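Local coordinates for Lys-gingipain catalytic subunit (Porphyromonas gingivalis, PDB 6I9A), which cleaves proteins after lysine as a secreted cysteine protease of the periodontal pathogen, here its catalytic subunit blocked by the inhibitor KYT-36, at residues A[121-125]-A[126-130]; A[135-138]-A[139-143]; A[32-35]-A[36-39]; A[225-228]-A[229-233]. All coordinates share one frame; numbering follows the deposited sequence.

Contact 1 (A[121-125]-A[126-130]); sequences MSASS and PEELT
With chi1 at -75° and the chain extended beyond CG, Glu128 reaches back from the first turn of its helix to Ser124, whose own chi1 of 69°, with OG between backbone N and carbonyl carbon, puts that hydroxyl on the same face of the carboxylate as Ser124 N. Glu128 OE1 takes two bonds from that one residue: Ser124 N comes nearly along the C-O axis at 2.8 Å, and Ser124 OG, 2.7 Å from OE1, comes from above the carboxylate plane, 51° out of it. One oxygen is thus held twice by one residue. Ser125 is the N-cap of helix 126-141: its OG accepts from Glu128 N at 3.0 Å, while its carbonyl O receives Leu129 N at 3.2 Å as the first helical bond. Here the chain leaves strand 117-121, an outermost strand of the four-stranded parallel sheet, and passes through a short loop, Ser122 to Ser125, into the helix. Ala123 CB packs on Leu129 CB at 3.9 Å, and Met121 CB meets Leu129 CD1 at the same 3.9 Å. Phe24 touches both Ala123 and Leu129. Ser122 OG hydrogen-bonds Glu263, a ligand of a calcium ion, and Arg267.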
# COMPACT_ATOMS: atom_id res chain seq x y z
N MET A 121 -9.18 4.69 -2.37
CA MET A 121 -9.38 5.68 -1.33
C MET A 121 -10.88 5.81 -1.20
O MET A 121 -11.51 6.65 -1.85
CB MET A 121 -8.71 7.00 -1.75
CG MET A 121 -7.23 6.84 -2.10
SD MET A 121 -6.17 6.90 -0.65
CE MET A 121 -6.05 8.57 -0.56
N SER A 122 -11.50 4.92 -0.43
CA SER A 122 -12.97 4.89 -0.32
C SER A 122 -13.45 5.89 0.72
O SER A 122 -13.09 5.79 1.91
CB SER A 122 -13.45 3.49 0.06
OG SER A 122 -14.86 3.59 0.16
N ALA A 123 -14.28 6.84 0.28
CA ALA A 123 -14.81 7.88 1.14
C ALA A 123 -16.25 8.12 0.76
O ALA A 123 -16.59 8.00 -0.42
CB ALA A 123 -14.00 9.16 0.95
N SER A 124 -17.07 8.54 1.74
CA SER A 124 -18.45 8.90 1.47
C SER A 124 -18.66 10.40 1.45
O SER A 124 -19.79 10.86 1.21
CB SER A 124 -19.36 8.26 2.51
OG SER A 124 -19.21 8.82 3.80
N SER A 125 -17.65 11.17 1.75
CA SER A 125 -17.71 12.62 1.75
C SER A 125 -16.32 13.16 1.47
O SER A 125 -15.32 12.49 1.77
CB SER A 125 -18.18 13.09 3.13
OG SER A 125 -17.19 12.85 4.11
N PRO A 126 -16.21 14.42 1.00
CA PRO A 126 -14.87 15.04 0.88
C PRO A 126 -14.13 15.08 2.22
O PRO A 126 -12.91 14.85 2.24
CB PRO A 126 -15.18 16.45 0.36
CG PRO A 126 -16.49 16.26 -0.42
CD PRO A 126 -17.27 15.30 0.46
N GLU A 127 -14.85 15.27 3.34
CA GLU A 127 -14.22 15.33 4.66
C GLU A 127 -13.54 13.98 4.99
O GLU A 127 -12.42 13.97 5.53
CB GLU A 127 -15.28 15.71 5.71
CG GLU A 127 -15.77 17.15 5.53
CD GLU A 127 -16.71 17.49 4.38
OE1 GLU A 127 -17.44 16.61 3.85
OE2 GLU A 127 -16.73 18.69 4.01
N GLU A 128 -14.20 12.85 4.68
CA GLU A 128 -13.57 11.56 4.93
C GLU A 128 -12.35 11.36 4.05
O GLU A 128 -11.37 10.78 4.49
CB GLU A 128 -14.53 10.39 4.71
CG GLU A 128 -15.53 10.29 5.85
CD GLU A 128 -16.53 9.20 5.66
OE1 GLU A 128 -16.61 8.64 4.54
OE2 GLU A 128 -17.23 8.90 6.64
N LEU A 129 -12.40 11.82 2.80
CA LEU A 129 -11.21 11.72 1.95
C LEU A 129 -10.06 12.55 2.54
O LEU A 129 -8.93 12.08 2.61
CB LEU A 129 -11.51 12.14 0.50
CG LEU A 129 -10.31 12.03 -0.42
CD1 LEU A 129 -9.78 10.60 -0.54
CD2 LEU A 129 -10.64 12.57 -1.79
N THR A 130 -10.37 13.78 3.02
CA THR A 130 -9.35 14.58 3.67
C THR A 130 -8.78 13.85 4.88
O THR A 130 -7.57 13.94 5.13
CB THR A 130 -9.96 15.91 4.05
OG1 THR A 130 -10.27 16.59 2.83
CG2 THR A 130 -9.01 16.77 4.92

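Contact 2 (A[135-138]-A[139-143])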
# COMPACT_ATOMS: atom_id res chain seq x y z
N LYS A 135 -3.59 11.72 7.04
CA LYS A 135 -2.75 10.67 7.66
C LYS A 135 -1.62 10.27 6.73
O LYS A 135 -0.48 10.08 7.14
CB LYS A 135 -3.61 9.46 8.03
CG LYS A 135 -4.58 9.82 9.19
CD LYS A 135 -5.42 8.61 9.66
CE LYS A 135 -6.54 8.33 8.71
NZ LYS A 135 -7.38 7.18 9.20
N VAL A 136 -1.94 10.10 5.43
CA VAL A 136 -0.90 9.77 4.44
C VAL A 136 0.19 10.83 4.40
O VAL A 136 1.36 10.50 4.41
CB VAL A 136 -1.53 9.59 3.04
CG1 VAL A 136 -0.46 9.48 1.98
CG2 VAL A 136 -2.46 8.39 3.05
N LEU A 137 -0.20 12.11 4.38
CA LEU A 137 0.76 13.21 4.28
C LEU A 137 1.67 13.23 5.51
O LEU A 137 2.89 13.40 5.38
CB LEU A 137 0.02 14.56 4.16
CG LEU A 137 -0.71 14.80 2.83
CD1 LEU A 137 -1.50 16.09 2.86
CD2 LEU A 137 0.31 14.87 1.69
N MET A 138 1.09 13.07 6.71
CA MET A 138 1.94 13.09 7.90
C MET A 138 2.92 11.93 7.88
O MET A 138 4.10 12.06 8.20
CB MET A 138 1.08 13.02 9.16
CG MET A 138 1.96 12.86 10.39
SD MET A 138 1.19 13.28 11.96
CE MET A 138 1.20 15.11 11.81
N TYR A 139 2.43 10.74 7.45
CA TYR A 139 3.29 9.58 7.45
C TYR A 139 4.41 9.69 6.42
O TYR A 139 5.60 9.49 6.73
CB TYR A 139 2.44 8.31 7.17
CG TYR A 139 3.24 7.03 7.30
CD1 TYR A 139 3.38 6.40 8.54
CD2 TYR A 139 3.86 6.46 6.18
CE1 TYR A 139 4.11 5.25 8.66
CE2 TYR A 139 4.59 5.29 6.30
CZ TYR A 139 4.69 4.67 7.54
OH TYR A 139 5.40 3.50 7.65
N GLU A 140 4.07 10.07 5.18
CA GLU A 140 5.05 10.12 4.09
C GLU A 140 6.03 11.30 4.19
O GLU A 140 7.18 11.18 3.76
CB GLU A 140 4.35 10.17 2.73
CG GLU A 140 3.53 8.93 2.43
CD GLU A 140 3.28 8.84 0.93
OE1 GLU A 140 2.67 9.77 0.36
OE2 GLU A 140 3.66 7.81 0.32
N LYS A 141 5.55 12.43 4.72
CA LYS A 141 6.42 13.59 4.93
C LYS A 141 7.13 13.47 6.27
O LYS A 141 8.04 14.27 6.56
CB LYS A 141 5.62 14.89 4.92
CG LYS A 141 5.03 15.17 3.54
CD LYS A 141 4.34 16.53 3.59
CE LYS A 141 3.89 17.01 2.25
NZ LYS A 141 3.58 18.49 2.32
N ALA A 142 6.76 12.44 7.09
CA ALA A 142 7.38 12.19 8.40
C ALA A 142 7.38 13.41 9.28
O ALA A 142 8.38 13.77 9.90
CB ALA A 142 8.80 11.63 8.24
N THR A 143 6.18 14.01 9.41
CA THR A 143 6.00 15.22 10.24
C THR A 143 5.42 14.86 11.61
O THR A 143 5.05 15.77 12.37
CB THR A 143 5.09 16.21 9.51
OG1 THR A 143 3.85 15.55 9.26
CG2 THR A 143 5.72 16.77 8.26
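Three helical bonds link the two segments, Tyr139 N to Lys135 O, Glu140 N to Val136 O at 2.8 Å and Lys141 N to Leu137 O, before the chain turns out of the helix at Ala142. Val136 and Glu140, one turn apart, lie side by side and point the same way, so that Val136 CG1 rests 3.5 Å from Glu140 OE1. That oxygen is held from the neighbouring helix 25-37, by Lys35 and Trp34. Leu137 and Lys141 also pack on Trp34. The exit is a Schellman motif with Ala142, at positive phi (53°), as the C-prime residue: Thr143 N bonds Met138 O at 3.1 Å, in the carbonyl plane and on a lone pair, and Ala142 N makes a weak bond to Tyr139 O. The side chains of Thr143 and Met138 cross obliquely, Thr143 OG1 lying 3.4 Å from Met138 CA and 3.5 Å from Met138 CG. The bend of Met138 at chi3 (-75°) brings its CE round to 3.7 Å from Thr143 OG1. The ends of Tyr139 and Lys135 lead away from the contact: the Tyr139 ring meets those of Tyr274 and Tyr368, and Lys135 NZ lies among backbone carbonyls that accept from it, Val268 O the strongest.

Contact 3 (A[32-35]-A[36-39])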
# COMPACT_ATOMS: atom_id res chain seq x y z
N LEU A 32 -2.75 15.02 -4.49
CA LEU A 32 -2.13 15.09 -5.82
C LEU A 32 -0.90 15.99 -5.84
O LEU A 32 0.12 15.67 -6.47
CB LEU A 32 -3.16 15.61 -6.85
CG LEU A 32 -4.40 14.72 -7.03
CD1 LEU A 32 -5.43 15.44 -7.85
CD2 LEU A 32 -4.05 13.32 -7.58
N THR A 33 -0.95 17.10 -5.12
CA THR A 33 0.20 18.02 -5.05
C THR A 33 1.42 17.28 -4.52
O THR A 33 2.51 17.34 -5.08
CB THR A 33 -0.13 19.24 -4.22
OG1 THR A 33 -1.18 19.96 -4.88
CG2 THR A 33 1.08 20.13 -3.97
N TRP A 34 1.25 16.59 -3.37
CA TRP A 34 2.36 15.85 -2.76
C TRP A 34 2.86 14.71 -3.65
O TRP A 34 4.06 14.52 -3.79
CB TRP A 34 1.96 15.36 -1.38
CG TRP A 34 2.88 14.34 -0.78
CD1 TRP A 34 2.53 13.06 -0.45
CD2 TRP A 34 4.29 14.46 -0.51
NE1 TRP A 34 3.60 12.40 0.10
CE2 TRP A 34 4.70 13.23 0.06
CE3 TRP A 34 5.24 15.49 -0.65
CZ2 TRP A 34 6.01 12.99 0.45
CZ3 TRP A 34 6.55 15.24 -0.27
CH2 TRP A 34 6.92 14.02 0.29
N LYS A 35 1.94 13.93 -4.27
CA LYS A 35 2.40 12.85 -5.14
C LYS A 35 3.23 13.40 -6.30
O LYS A 35 4.24 12.83 -6.66
CB LYS A 35 1.22 12.02 -5.65
CG LYS A 35 0.47 11.26 -4.55
CD LYS A 35 1.36 10.37 -3.63
CE LYS A 35 0.46 9.57 -2.73
NZ LYS A 35 1.20 8.64 -1.84
N ALA A 36 2.82 14.56 -6.88
CA ALA A 36 3.64 15.16 -7.97
C ALA A 36 4.99 15.60 -7.40
O ALA A 36 6.04 15.34 -8.00
CB ALA A 36 2.93 16.36 -8.58
N GLN A 37 4.98 16.23 -6.21
CA GLN A 37 6.22 16.70 -5.61
C GLN A 37 7.22 15.58 -5.36
O GLN A 37 8.44 15.78 -5.48
CB GLN A 37 5.92 17.45 -4.30
CG GLN A 37 5.29 18.80 -4.57
CD GLN A 37 4.75 19.45 -3.32
OE1 GLN A 37 4.45 18.79 -2.33
NE2 GLN A 37 4.62 20.78 -3.36
N LYS A 38 6.72 14.40 -4.97
CA LYS A 38 7.64 13.30 -4.69
C LYS A 38 7.98 12.49 -5.96
O LYS A 38 8.70 11.50 -5.88
CB LYS A 38 7.10 12.38 -3.58
CG LYS A 38 5.92 11.50 -4.03
CD LYS A 38 5.10 10.95 -2.85
CE LYS A 38 5.90 10.15 -1.83
NZ LYS A 38 6.45 8.86 -2.39
N GLY A 39 7.53 12.95 -7.12
CA GLY A 39 7.98 12.37 -8.38
C GLY A 39 7.03 11.46 -9.11
O GLY A 39 7.43 10.69 -10.00
O HOH W 1 3.91 7.43 -2.30
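A Schellman motif ends helix 25-37, the helix of the beta-alpha-beta unit that links strand 14-20 to strand 40-46. Gly39, at positive phi, is its C-prime residue, in a backbone region that glycine enters easily; Gly39 N bonds Ala36 O at 3.0 Å, and Phe40 N closes the motif on Lys35 O. The last helical turns are held by Ala36 N to Leu32 O, Gln37 N to Thr33 O, and Lys38 N to Trp34 O. Lys38 is the first residue to leave helical geometry. With CG between its backbone N and carbonyl carbon (chi1 73°), its chain turns back over the Trp34 indole. Lys38 CD makes a CH-pi contact with the five-membered ring, 3.9 Å from its centroid, 26° off the normal and offset toward the rim, and Lys38 CE passes just outside the rim, 3.6 Å from Trp34 CZ2. Gln37 meets the same ring differently: its OE1 lies at the edge, in plane, 3.8 Å from Trp34 CE3, with the amide turned 81° to the indole. Thr33 CG2 runs alongside the other end of that amide, 3.7 Å from Gln37 NE2. Lys35 and Lys38 lie side by side, pointing the same way, and one water accepts from both ammonium groups. Lys35 NZ also forms a salt bridge with Asp362. The two like charges, 5.3 Å apart from Lys35 NZ to Lys38 NZ, are thus probably eased by the shared water and the nearby carboxylates, while the alkyl part of Lys38 serves as apolar cover for the indole.

Contact 4 (A[225-228]-A[229-233])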
# COMPACT_ATOMS: atom_id res chain seq x y z
N PRO A 225 -9.61 -11.85 19.01
CA PRO A 225 -10.15 -10.81 19.90
C PRO A 225 -10.88 -9.72 19.12
O PRO A 225 -10.47 -9.32 18.02
CB PRO A 225 -8.90 -10.26 20.59
CG PRO A 225 -7.75 -10.59 19.66
CD PRO A 225 -8.15 -11.94 19.11
N LEU A 226 -11.97 -9.24 19.69
CA LEU A 226 -12.88 -8.37 19.01
C LEU A 226 -12.41 -6.92 18.92
O LEU A 226 -12.08 -6.27 19.93
CB LEU A 226 -14.24 -8.41 19.75
CG LEU A 226 -15.38 -7.57 19.14
CD1 LEU A 226 -15.82 -8.14 17.77
CD2 LEU A 226 -16.59 -7.53 20.08
N LEU A 227 -12.45 -6.39 17.69
CA LEU A 227 -12.21 -4.97 17.42
C LEU A 227 -13.24 -4.56 16.41
O LEU A 227 -13.17 -4.98 15.25
CB LEU A 227 -10.81 -4.73 16.89
CG LEU A 227 -10.43 -3.27 16.60
CD1 LEU A 227 -10.42 -2.41 17.87
CD2 LEU A 227 -9.08 -3.21 15.89
N THR A 228 -14.22 -3.79 16.83
CA THR A 228 -15.31 -3.41 15.93
C THR A 228 -15.10 -2.04 15.28
O THR A 228 -14.31 -1.22 15.77
CB THR A 228 -16.65 -3.35 16.69
OG1 THR A 228 -16.55 -2.25 17.60
CG2 THR A 228 -16.96 -4.65 17.44
N THR A 229 -15.93 -1.73 14.27
CA THR A 229 -15.90 -0.38 13.65
C THR A 229 -16.23 0.70 14.71
O THR A 229 -15.64 1.80 14.68
CB THR A 229 -16.84 -0.32 12.43
OG1 THR A 229 -18.15 -0.82 12.77
CG2 THR A 229 -16.28 -1.06 11.23
N SER A 230 -17.15 0.41 15.65
CA SER A 230 -17.45 1.40 16.68
C SER A 230 -16.20 1.68 17.54
O SER A 230 -15.91 2.83 17.89
CB SER A 230 -18.63 0.93 17.54
OG SER A 230 -19.80 1.00 16.76
N GLN A 231 -15.41 0.65 17.84
CA GLN A 231 -14.18 0.81 18.60
C GLN A 231 -13.10 1.54 17.78
O GLN A 231 -12.33 2.35 18.33
CB GLN A 231 -13.68 -0.56 19.06
CG GLN A 231 -14.54 -1.09 20.21
CD GLN A 231 -14.27 -2.52 20.55
OE1 GLN A 231 -13.95 -3.34 19.72
NE2 GLN A 231 -14.47 -2.88 21.81
N LEU A 232 -13.08 1.33 16.46
CA LEU A 232 -12.12 2.08 15.62
C LEU A 232 -12.38 3.58 15.75
O LEU A 232 -11.43 4.36 15.74
CB LEU A 232 -12.26 1.69 14.16
CG LEU A 232 -11.90 0.24 13.83
CD1 LEU A 232 -12.10 0.00 12.32
CD2 LEU A 232 -10.43 -0.09 14.23
N LYS A 233 -13.65 3.97 15.84
CA LYS A 233 -13.98 5.40 15.90
C LYS A 233 -13.52 6.04 17.21
O LYS A 233 -13.45 7.28 17.30
CB LYS A 233 -15.48 5.56 15.71
CG LYS A 233 -15.92 5.19 14.29
CD LYS A 233 -17.45 5.09 14.20
CE LYS A 233 -17.86 4.51 12.84
NZ LYS A 233 -19.36 4.44 12.71
O HOH W 2 -14.15 -5.64 21.97
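Thr228 N donates to Gln231 OE1 at 2.9 Å, and Gln231 N returns a bond to Thr228 OG1 at 3.1 Å; the two together form a capping box, with Thr228 as the N-cap of the short helix 229-232. Both bonds are fairly straight at the hydrogen, the first at 162°. Thr228 N sits only 16° from the plane of the Gln231 amide carbonyl. Thr228 OG1 occupies the position between backbone N and carbonyl carbon (chi1 68°), which turns it toward Gln231 N, while Gln231, extended beyond CG, carries its amide back to the strand. There OE1 of Gln231 also lies against Leu227 CA at 3.3 Å. The other end of the amide is tied to the strand through a water that accepts from Gln231 NE2 at 2.8 Å and donates to Leu226 O, so in the conformer described, one of two, both arms of this exposed side chain are engaged. Thr228 O accepts from Leu232 N at 2.9 Å and starts the helical bonding. Beside these bonds the contact is apolar: Leu227 CD2 meets Leu232 CD2 at 3.8 Å, the two side chains crossing at about a right angle, and Leu227 CD1 rests on Gln231 CB. Leu232 packs on Phe261, Val264 and Ile265 of helix 261-267, where Thr229 also touches Val264. Strand 226-228 is an outermost strand of a small three-stranded antiparallel sheet, next to strand 221-223, whose Ala221 and Trp222 touch Leu226 and Leu227.

Contacts 1 and 2 lie toward the two ends of helix 126-141, the first at its N-cap and the second at its C-terminal exit, with centres about 17 Å apart. Contact 3 ends helix 25-37 beside contact 2, and the two touch directly: Glu140 OE1 takes a probable hydrogen bond from Trp34 NE1 at 2.8 Å and a salt bridge from Lys35 NZ at 2.9 Å. Contact 4, its centre about 20 Å from that of contact 1, lies near the active site: the Leu226 side chain is about 7 Å from the inhibitor and about 9 Å from that of the probable proton donor His216. The side chain of calcium ligand Glu263 is about 7 Å from those of Glu128 and Thr229.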